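Local coordinates for uncharacterized GST-like proteinprotein (Pseudomonas syringae pv. tomato, PDB 3IC8) that is of unknown function but resembles glutathione S-transferases and may bind glutathione, at residues E16-N28 / M69-F82. Numbering follows the deposited sequence.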
ATOM      1  N   GLU A  16     -15.569  16.129   2.857  1.00 23.53           N
ATOM      2  CA  GLU A  16     -14.915  14.849   2.720  1.00 23.12           C
ATOM      3  C   GLU A  16     -15.633  13.680   3.349  1.00 23.41           C
ATOM      4  O   GLU A  16     -15.635  12.616   2.829  1.00 24.07           O
ATOM      5  CB  GLU A  16     -13.472  14.935   3.168  1.00 22.79           C
ATOM      6  CG  GLU A  16     -12.662  13.728   2.915  1.00 23.49           C
ATOM      7  CD  GLU A  16     -12.314  13.503   1.468  1.00 26.42           C
ATOM      8  OE1 GLU A  16     -11.701  12.478   1.212  1.00 27.85           O
ATOM      9  OE2 GLU A  16     -12.639  14.314   0.601  1.00 23.61           O
ATOM     10  N   LYS A  17     -16.244  13.887   4.492  1.00 23.45           N
ATOM     11  CA  LYS A  17     -16.873  12.797   5.168  1.00 23.46           C
ATOM     12  C   LYS A  17     -17.959  12.203   4.297  1.00 22.98           C
ATOM     13  O   LYS A  17     -18.039  11.031   4.186  1.00 23.56           O
ATOM     14  CB  LYS A  17     -17.420  13.239   6.521  1.00 23.30           C
ATOM     15  CG  LYS A  17     -18.467  12.333   7.110  1.00 24.75           C
ATOM     16  CD  LYS A  17     -18.494  12.340   8.598  1.00 27.19           C
ATOM     17  CE  LYS A  17     -19.504  13.299   9.152  1.00 28.11           C
ATOM     18  NZ  LYS A  17     -20.430  12.647  10.057  1.00 30.93           N
ATOM     19  N   ALA A  18     -18.765  13.014   3.656  1.00 22.51           N
ATOM     20  CA  ALA A  18     -19.840  12.524   2.814  1.00 22.86           C
ATOM     21  C   ALA A  18     -19.377  11.719   1.625  1.00 22.95           C
ATOM     22  O   ALA A  18     -20.004  10.782   1.245  1.00 23.56           O
ATOM     23  CB  ALA A  18     -20.666  13.630   2.369  1.00 22.76           C
ATOM     24  N   ARG A  19     -18.274  12.128   1.043  1.00 22.70           N
ATOM     25  CA  ARG A  19     -17.645  11.438  -0.038  1.00 23.00           C
ATOM     26  C   ARG A  19     -17.153  10.051   0.356  1.00 22.73           C
ATOM     27  O   ARG A  19     -17.257   9.120  -0.391  1.00 22.62           O
ATOM     28  CB  ARG A  19     -16.488  12.298  -0.508  1.00 22.87           C
ATOM     29  CG  ARG A  19     -16.614  12.797  -1.883  1.00 23.91           C
ATOM     30  CD  ARG A  19     -16.419  14.279  -2.057  1.00 24.09           C
ATOM     31  NE  ARG A  19     -15.350  14.881  -1.282  1.00 25.89           N
ATOM     32  CZ  ARG A  19     -15.231  16.179  -1.074  1.00 25.27           C
ATOM     33  NH1 ARG A  19     -16.089  17.010  -1.573  1.00 26.47           N
ATOM     34  NH2 ARG A  19     -14.265  16.648  -0.355  1.00 23.91           N
ATOM     35  N   LEU A  20     -16.572   9.950   1.533  1.00 22.00           N
ATOM     36  CA  LEU A  20     -16.141   8.691   2.086  1.00 21.37           C
ATOM     37  C   LEU A  20     -17.318   7.810   2.344  1.00 21.20           C
ATOM     38  O   LEU A  20     -17.239   6.637   2.199  1.00 22.20           O
ATOM     39  CB  LEU A  20     -15.285   8.865   3.326  1.00 20.86           C
ATOM     40  CG  LEU A  20     -13.948   9.521   3.079  1.00 21.13           C
ATOM     41  CD1 LEU A  20     -13.366  10.091   4.302  1.00 19.19           C
ATOM     42  CD2 LEU A  20     -12.985   8.649   2.400  1.00 19.42           C
HETATM   43  N   MSE A  21     -18.415   8.407   2.747  1.00 21.03           N
HETATM   44  CA  MSE A  21     -19.610   7.671   3.030  1.00 20.84           C
HETATM   45  C   MSE A  21     -20.089   7.009   1.767  1.00 21.21           C
HETATM   46  O   MSE A  21     -20.499   5.888   1.771  1.00 21.90           O
HETATM   47  CB  MSE A  21     -20.678   8.579   3.606  1.00 20.00           C
HETATM   48  CG  MSE A  21     -20.579   8.855   5.079  1.00 20.00           C
HETATM   49 SE   MSE A  21     -21.553  10.359   5.718  1.00 20.00          SE
HETATM   50  CE  MSE A  21     -23.289   9.823   5.397  1.00 20.00           C
ATOM     51  N   LEU A  22     -20.008   7.723   0.672  1.00 21.16           N
ATOM     52  CA  LEU A  22     -20.325   7.151  -0.601  1.00 20.83           C
ATOM     53  C   LEU A  22     -19.379   6.044  -0.979  1.00 20.73           C
ATOM     54  O   LEU A  22     -19.773   5.098  -1.566  1.00 21.06           O
ATOM     55  CB  LEU A  22     -20.446   8.218  -1.669  1.00 20.83           C
ATOM     56  CG  LEU A  22     -21.648   9.114  -1.453  1.00 19.74           C
ATOM     57  CD1 LEU A  22     -21.602  10.320  -2.291  1.00 18.51           C
ATOM     58  CD2 LEU A  22     -22.879   8.416  -1.681  1.00 15.27           C
ATOM     59  N   GLY A  23     -18.121   6.175  -0.640  1.00 20.89           N
ATOM     60  CA  GLY A  23     -17.163   5.131  -0.885  1.00 21.27           C
ATOM     61  C   GLY A  23     -17.370   3.836  -0.144  1.00 22.04           C
ATOM     62  O   GLY A  23     -17.204   2.788  -0.692  1.00 21.86           O
ATOM     63  N   PHE A  24     -17.717   3.935   1.121  1.00 22.02           N
ATOM     64  CA  PHE A  24     -17.949   2.808   1.972  1.00 22.22           C
ATOM     65  C   PHE A  24     -19.128   2.011   1.456  1.00 22.32           C
ATOM     66  O   PHE A  24     -19.104   0.827   1.429  1.00 21.66           O
ATOM     67  CB  PHE A  24     -18.159   3.347   3.383  1.00 22.50           C
ATOM     68  CG  PHE A  24     -18.537   2.336   4.392  1.00 22.48           C
ATOM     69  CD1 PHE A  24     -17.627   1.454   4.885  1.00 20.92           C
ATOM     70  CD2 PHE A  24     -19.787   2.307   4.880  1.00 21.75           C
ATOM     71  CE1 PHE A  24     -17.971   0.584   5.794  1.00 19.43           C
ATOM     72  CE2 PHE A  24     -20.117   1.415   5.804  1.00 22.35           C
ATOM     73  CZ  PHE A  24     -19.211   0.564   6.261  1.00 22.57           C
ATOM     74  N   LYS A  25     -20.148   2.703   1.019  1.00 22.93           N
ATOM     75  CA  LYS A  25     -21.304   2.096   0.410  1.00 24.07           C
ATOM     76  C   LYS A  25     -21.106   1.473  -0.982  1.00 25.10           C
ATOM     77  O   LYS A  25     -21.885   0.668  -1.388  1.00 25.56           O
ATOM     78  CB  LYS A  25     -22.476   3.055   0.415  1.00 24.01           C
ATOM     79  CG  LYS A  25     -23.104   3.240   1.746  1.00 23.49           C
ATOM     80  CD  LYS A  25     -23.634   1.985   2.312  1.00 22.51           C
ATOM     81  CE  LYS A  25     -24.424   2.293   3.539  1.00 24.03           C
ATOM     82  NZ  LYS A  25     -24.855   1.129   4.284  1.00 19.71           N
ATOM     83  N   GLY A  26     -20.058   1.834  -1.695  1.00 25.50           N
ATOM     84  CA  GLY A  26     -19.844   1.336  -3.032  1.00 27.12           C
ATOM     85  C   GLY A  26     -20.915   1.628  -4.059  1.00 28.07           C
ATOM     86  O   GLY A  26     -21.252   0.797  -4.863  1.00 28.42           O
ATOM     87  N   VAL A  27     -21.433   2.835  -4.025  1.00 28.60           N
ATOM     88  CA  VAL A  27     -22.562   3.217  -4.809  1.00 28.77           C
ATOM     89  C   VAL A  27     -22.077   4.145  -5.874  1.00 29.12           C
ATOM     90  O   VAL A  27     -21.048   4.715  -5.752  1.00 29.58           O
ATOM     91  CB  VAL A  27     -23.567   3.965  -3.963  1.00 29.41           C
ATOM     92  CG1 VAL A  27     -24.502   3.027  -3.312  1.00 28.02           C
ATOM     93  CG2 VAL A  27     -22.866   4.787  -2.943  1.00 28.65           C
ATOM     94  N   ASN A  28     -22.838   4.277  -6.930  1.00 28.81           N
ATOM     95  CA  ASN A  28     -22.504   5.179  -7.977  1.00 28.84           C
ATOM     96  C   ASN A  28     -23.352   6.399  -7.785  1.00 28.39           C
ATOM     97  O   ASN A  28     -24.504   6.297  -7.496  1.00 28.53           O
ATOM     98  CB  ASN A  28     -22.774   4.530  -9.316  1.00 29.15           C
ATOM     99  CG  ASN A  28     -21.745   3.509  -9.678  1.00 30.95           C
ATOM    100  OD1 ASN A  28     -21.008   3.676 -10.613  1.00 33.64           O
ATOM    101  ND2 ASN A  28     -21.694   2.440  -8.932  1.00 33.02           N
HETATM  102  N   MSE A  69     -28.152  11.658   6.066  1.00 24.28           N
HETATM  103  CA  MSE A  69     -27.745  11.122   4.804  1.00 25.08           C
HETATM  104  C   MSE A  69     -27.301   9.696   4.981  1.00 25.31           C
HETATM  105  O   MSE A  69     -27.547   8.866   4.150  1.00 25.49           O
HETATM  106  CB  MSE A  69     -26.619  11.963   4.245  1.00 20.00           C
HETATM  107  CG  MSE A  69     -26.164  11.591   2.887  1.00 20.00           C
HETATM  108 SE   MSE A  69     -24.585  12.513   2.276  1.00 20.00          SE
HETATM  109  CE  MSE A  69     -23.388  11.078   2.191  1.00 20.00           C
ATOM    110  N   ALA A  70     -26.652   9.423   6.092  1.00 25.20           N
ATOM    111  CA  ALA A  70     -26.197   8.096   6.385  1.00 25.23           C
ATOM    112  C   ALA A  70     -27.332   7.129   6.515  1.00 25.16           C
ATOM    113  O   ALA A  70     -27.256   6.046   6.032  1.00 25.21           O
ATOM    114  CB  ALA A  70     -25.410   8.099   7.635  1.00 25.15           C
ATOM    115  N   ARG A  71     -28.381   7.523   7.188  1.00 24.80           N
ATOM    116  CA  ARG A  71     -29.543   6.688   7.287  1.00 24.95           C
ATOM    117  C   ARG A  71     -30.293   6.418   5.999  1.00 24.97           C
ATOM    118  O   ARG A  71     -30.810   5.365   5.824  1.00 24.88           O
ATOM    119  CB  ARG A  71     -30.451   7.181   8.390  1.00 25.08           C
ATOM    120  CG  ARG A  71     -29.829   6.926   9.697  1.00 26.86           C
ATOM    121  CD  ARG A  71     -30.545   7.499  10.840  1.00 28.30           C
ATOM    122  NE  ARG A  71     -29.689   7.515  12.001  1.00 29.12           N
ATOM    123  CZ  ARG A  71     -29.514   6.505  12.823  1.00 28.65           C
ATOM    124  NH1 ARG A  71     -30.136   5.385  12.635  1.00 29.49           N
ATOM    125  NH2 ARG A  71     -28.724   6.627  13.839  1.00 29.98           N
ATOM    126  N   ARG A  72     -30.388   7.399   5.125  1.00 25.01           N
ATOM    127  CA  ARG A  72     -30.939   7.223   3.810  1.00 25.41           C
ATOM    128  C   ARG A  72     -30.102   6.294   2.989  1.00 25.19           C
ATOM    129  O   ARG A  72     -30.614   5.521   2.249  1.00 25.57           O
ATOM    130  CB  ARG A  72     -31.104   8.556   3.117  1.00 25.77           C
ATOM    131  CG  ARG A  72     -31.702   8.476   1.771  1.00 27.19           C
ATOM    132  CD  ARG A  72     -32.923   7.613   1.778  1.00 29.00           C
ATOM    133  NE  ARG A  72     -33.531   7.453   0.472  1.00 27.84           N
ATOM    134  CZ  ARG A  72     -33.318   6.432  -0.334  1.00 30.02           C
ATOM    135  NH1 ARG A  72     -32.505   5.474   0.006  1.00 30.81           N
ATOM    136  NH2 ARG A  72     -33.920   6.367  -1.486  1.00 29.87           N
ATOM    137  N   LEU A  73     -28.799   6.387   3.128  1.00 24.98           N
ATOM    138  CA  LEU A  73     -27.891   5.490   2.457  1.00 24.84           C
ATOM    139  C   LEU A  73     -28.052   4.059   2.906  1.00 24.88           C
ATOM    140  O   LEU A  73     -28.006   3.155   2.126  1.00 24.30           O
ATOM    141  CB  LEU A  73     -26.462   5.928   2.686  1.00 24.25           C
ATOM    142  CG  LEU A  73     -25.981   7.125   1.887  1.00 25.45           C
ATOM    143  CD1 LEU A  73     -24.544   7.403   2.132  1.00 23.58           C
ATOM    144  CD2 LEU A  73     -26.274   6.999   0.420  1.00 23.48           C
ATOM    145  N   GLU A  74     -28.231   3.890   4.198  1.00 24.91           N
ATOM    146  CA  GLU A  74     -28.392   2.616   4.819  1.00 25.26           C
ATOM    147  C   GLU A  74     -29.627   1.948   4.278  1.00 25.80           C
ATOM    148  O   GLU A  74     -29.658   0.766   4.114  1.00 26.17           O
ATOM    149  CB  GLU A  74     -28.460   2.791   6.333  1.00 24.50           C
ATOM    150  CG  GLU A  74     -28.468   1.526   7.106  1.00 24.84           C
ATOM    151  CD  GLU A  74     -27.137   1.189   7.699  1.00 26.89           C
ATOM    152  OE1 GLU A  74     -27.086   0.529   8.735  1.00 26.18           O
ATOM    153  OE2 GLU A  74     -26.133   1.584   7.130  1.00 24.05           O
ATOM    154  N   GLN A  75     -30.658   2.728   4.041  1.00 26.65           N
ATOM    155  CA  GLN A  75     -31.837   2.256   3.376  1.00 28.18           C
ATOM    156  C   GLN A  75     -31.575   1.853   1.925  1.00 28.42           C
ATOM    157  O   GLN A  75     -32.031   0.825   1.486  1.00 29.47           O
ATOM    158  CB  GLN A  75     -32.941   3.301   3.482  1.00 28.33           C
ATOM    159  CG  GLN A  75     -34.086   3.140   2.531  1.00 29.40           C
ATOM    160  CD  GLN A  75     -35.035   4.301   2.565  1.00 31.16           C
ATOM    161  OE1 GLN A  75     -35.763   4.542   1.626  1.00 30.37           O
ATOM    162  NE2 GLN A  75     -35.029   5.027   3.653  1.00 31.95           N
ATOM    163  N   GLU A  76     -30.839   2.658   1.181  1.00 28.77           N
ATOM    164  CA  GLU A  76     -30.504   2.296  -0.178  1.00 28.52           C
ATOM    165  C   GLU A  76     -29.620   1.087  -0.327  1.00 28.17           C
ATOM    166  O   GLU A  76     -29.925   0.227  -1.088  1.00 28.27           O
ATOM    167  CB  GLU A  76     -29.878   3.474  -0.892  1.00 28.63           C
ATOM    168  CG  GLU A  76     -29.741   3.322  -2.381  1.00 30.23           C
ATOM    169  CD  GLU A  76     -31.005   3.606  -3.128  1.00 31.92           C
ATOM    170  OE1 GLU A  76     -30.966   3.648  -4.348  1.00 34.62           O
ATOM    171  OE2 GLU A  76     -32.049   3.776  -2.522  1.00 33.39           O
ATOM    172  N   LYS A  77     -28.520   1.018   0.387  1.00 27.94           N
ATOM    173  CA  LYS A  77     -27.727  -0.197   0.409  1.00 27.31           C
ATOM    174  C   LYS A  77     -27.425  -0.605   1.837  1.00 27.16           C
ATOM    175  O   LYS A  77     -26.662   0.027   2.508  1.00 26.88           O
ATOM    176  CB  LYS A  77     -26.443   0.034  -0.356  1.00 27.23           C
ATOM    177  CG  LYS A  77     -25.609  -1.153  -0.551  1.00 28.23           C
ATOM    178  CD  LYS A  77     -24.989  -1.142  -1.900  1.00 30.34           C
ATOM    179  CE  LYS A  77     -23.507  -1.259  -1.813  1.00 32.45           C
ATOM    180  NZ  LYS A  77     -23.061  -2.646  -1.862  1.00 34.41           N
ATOM    181  N   ALA A  78     -28.027  -1.676   2.299  1.00 26.75           N
ATOM    182  CA  ALA A  78     -27.904  -2.068   3.683  1.00 26.46           C
ATOM    183  C   ALA A  78     -26.529  -2.441   4.155  1.00 25.88           C
ATOM    184  O   ALA A  78     -26.173  -2.150   5.248  1.00 26.15           O
ATOM    185  CB  ALA A  78     -28.844  -3.160   3.986  1.00 26.25           C
ATOM    186  N   SER A  79     -25.781  -3.134   3.334  1.00 25.75           N
ATOM    187  CA  SER A  79     -24.489  -3.631   3.716  1.00 25.36           C
ATOM    188  C   SER A  79     -23.480  -3.160   2.709  1.00 24.60           C
ATOM    189  O   SER A  79     -23.787  -3.095   1.553  1.00 25.16           O
ATOM    190  CB  SER A  79     -24.544  -5.145   3.746  1.00 25.40           C
ATOM    191  OG  SER A  79     -23.281  -5.710   3.963  1.00 28.07           O
ATOM    192  N   PRO A  80     -22.285  -2.805   3.138  1.00 23.84           N
ATOM    193  CA  PRO A  80     -21.890  -2.817   4.533  1.00 23.45           C
ATOM    194  C   PRO A  80     -22.586  -1.740   5.329  1.00 22.99           C
ATOM    195  O   PRO A  80     -22.943  -0.744   4.802  1.00 22.89           O
ATOM    196  CB  PRO A  80     -20.409  -2.521   4.454  1.00 23.28           C
ATOM    197  CG  PRO A  80     -20.260  -1.752   3.297  1.00 22.57           C
ATOM    198  CD  PRO A  80     -21.248  -2.201   2.312  1.00 23.40           C
ATOM    199  N   ALA A  81     -22.756  -1.958   6.612  1.00 22.90           N
ATOM    200  CA  ALA A  81     -23.603  -1.113   7.409  1.00 23.13           C
ATOM    201  C   ALA A  81     -22.896  -0.041   8.175  1.00 23.16           C
ATOM    202  O   ALA A  81     -21.903  -0.266   8.810  1.00 23.71           O
ATOM    203  CB  ALA A  81     -24.427  -1.931   8.332  1.00 23.20           C
ATOM    204  N   PHE A  82     -23.459   1.139   8.089  1.00 22.52           N
ATOM    205  CA  PHE A  82     -23.122   2.242   8.941  1.00 22.45           C
ATOM    206  C   PHE A  82     -23.463   1.951  10.374  1.00 23.01           C
ATOM    207  O   PHE A  82     -22.760   2.348  11.242  1.00 23.27           O
ATOM    208  CB  PHE A  82     -23.836   3.499   8.506  1.00 22.48           C
ATOM    209  CG  PHE A  82     -23.215   4.176   7.351  1.00 21.20           C
ATOM    210  CD1 PHE A  82     -21.879   4.318   7.266  1.00 21.45           C
ATOM    211  CD2 PHE A  82     -23.975   4.651   6.344  1.00 20.09           C
ATOM    212  CE1 PHE A  82     -21.346   4.927   6.222  1.00 19.45           C
ATOM    213  CE2 PHE A  82     -23.423   5.252   5.317  1.00 18.21           C
ATOM    214  CZ  PHE A  82     -22.120   5.381   5.253  1.00 19.94           C
TER
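With CG anti to the carbonyl carbon (chi1 -74°), one bend at chi2 and an extended end, Lys25 carries NZ to the 77-82 loop; Phe24, its CG anti to its own N, sends its ring to Pro80 and Phe82 instead. Three acceptors of the other segment then surround the Lys25 ammonium. Lys25 NZ donates to Pro80 O at 2.7 Å, tilted from the carbonyl plane, and to Lys77 O at 2.8 Å, where a C=O...N angle of 171° makes the approach almost head-on. Lys25 NZ also hydrogen-bonds to Glu74 OE2, 3.2 Å away, as part of a salt bridge, and reaches that oxygen from outside the carboxylate plane; the syn lone pair of OE2 is taken by the backbone N of Phe82, while OE1 accepts from the N of Tyr83. Beside this polar knot, Pro80, which follows a cis peptide bond, lays CG over one face of the Phe24 ring, a CH-pi contact 4.0 Å from the centroid. The Phe24 and Phe82 rings lie not far from parallel but strongly offset, so little of one ring stands over the other, and Phe82 CZ meets Met21 CG. From outside the two segments Phe183, on helix 180-193, and Phe218 pack edge-to-face with the Phe24 ring. Farther toward the N-termini, the selenomethionines Met21 and Met69 bring their CE methyls to 3.4 Å, Met21 CE also resting on Ala70 CB, while Leu22 packs against Leu73. Over these segments the axes of helices 16-25 and 69-76 are 13° from parallel and 11.1 Å apart at closest, consistent with the two helices packed on one side of the sheet in a thioredoxin-like GST N-terminal domain. Chemically, a largely buried ammonium satisfied by two carbonyls and a carboxylate should remain protonated, and it ties the C-terminal end of helix 16-25 to the loop that follows helix 66-76.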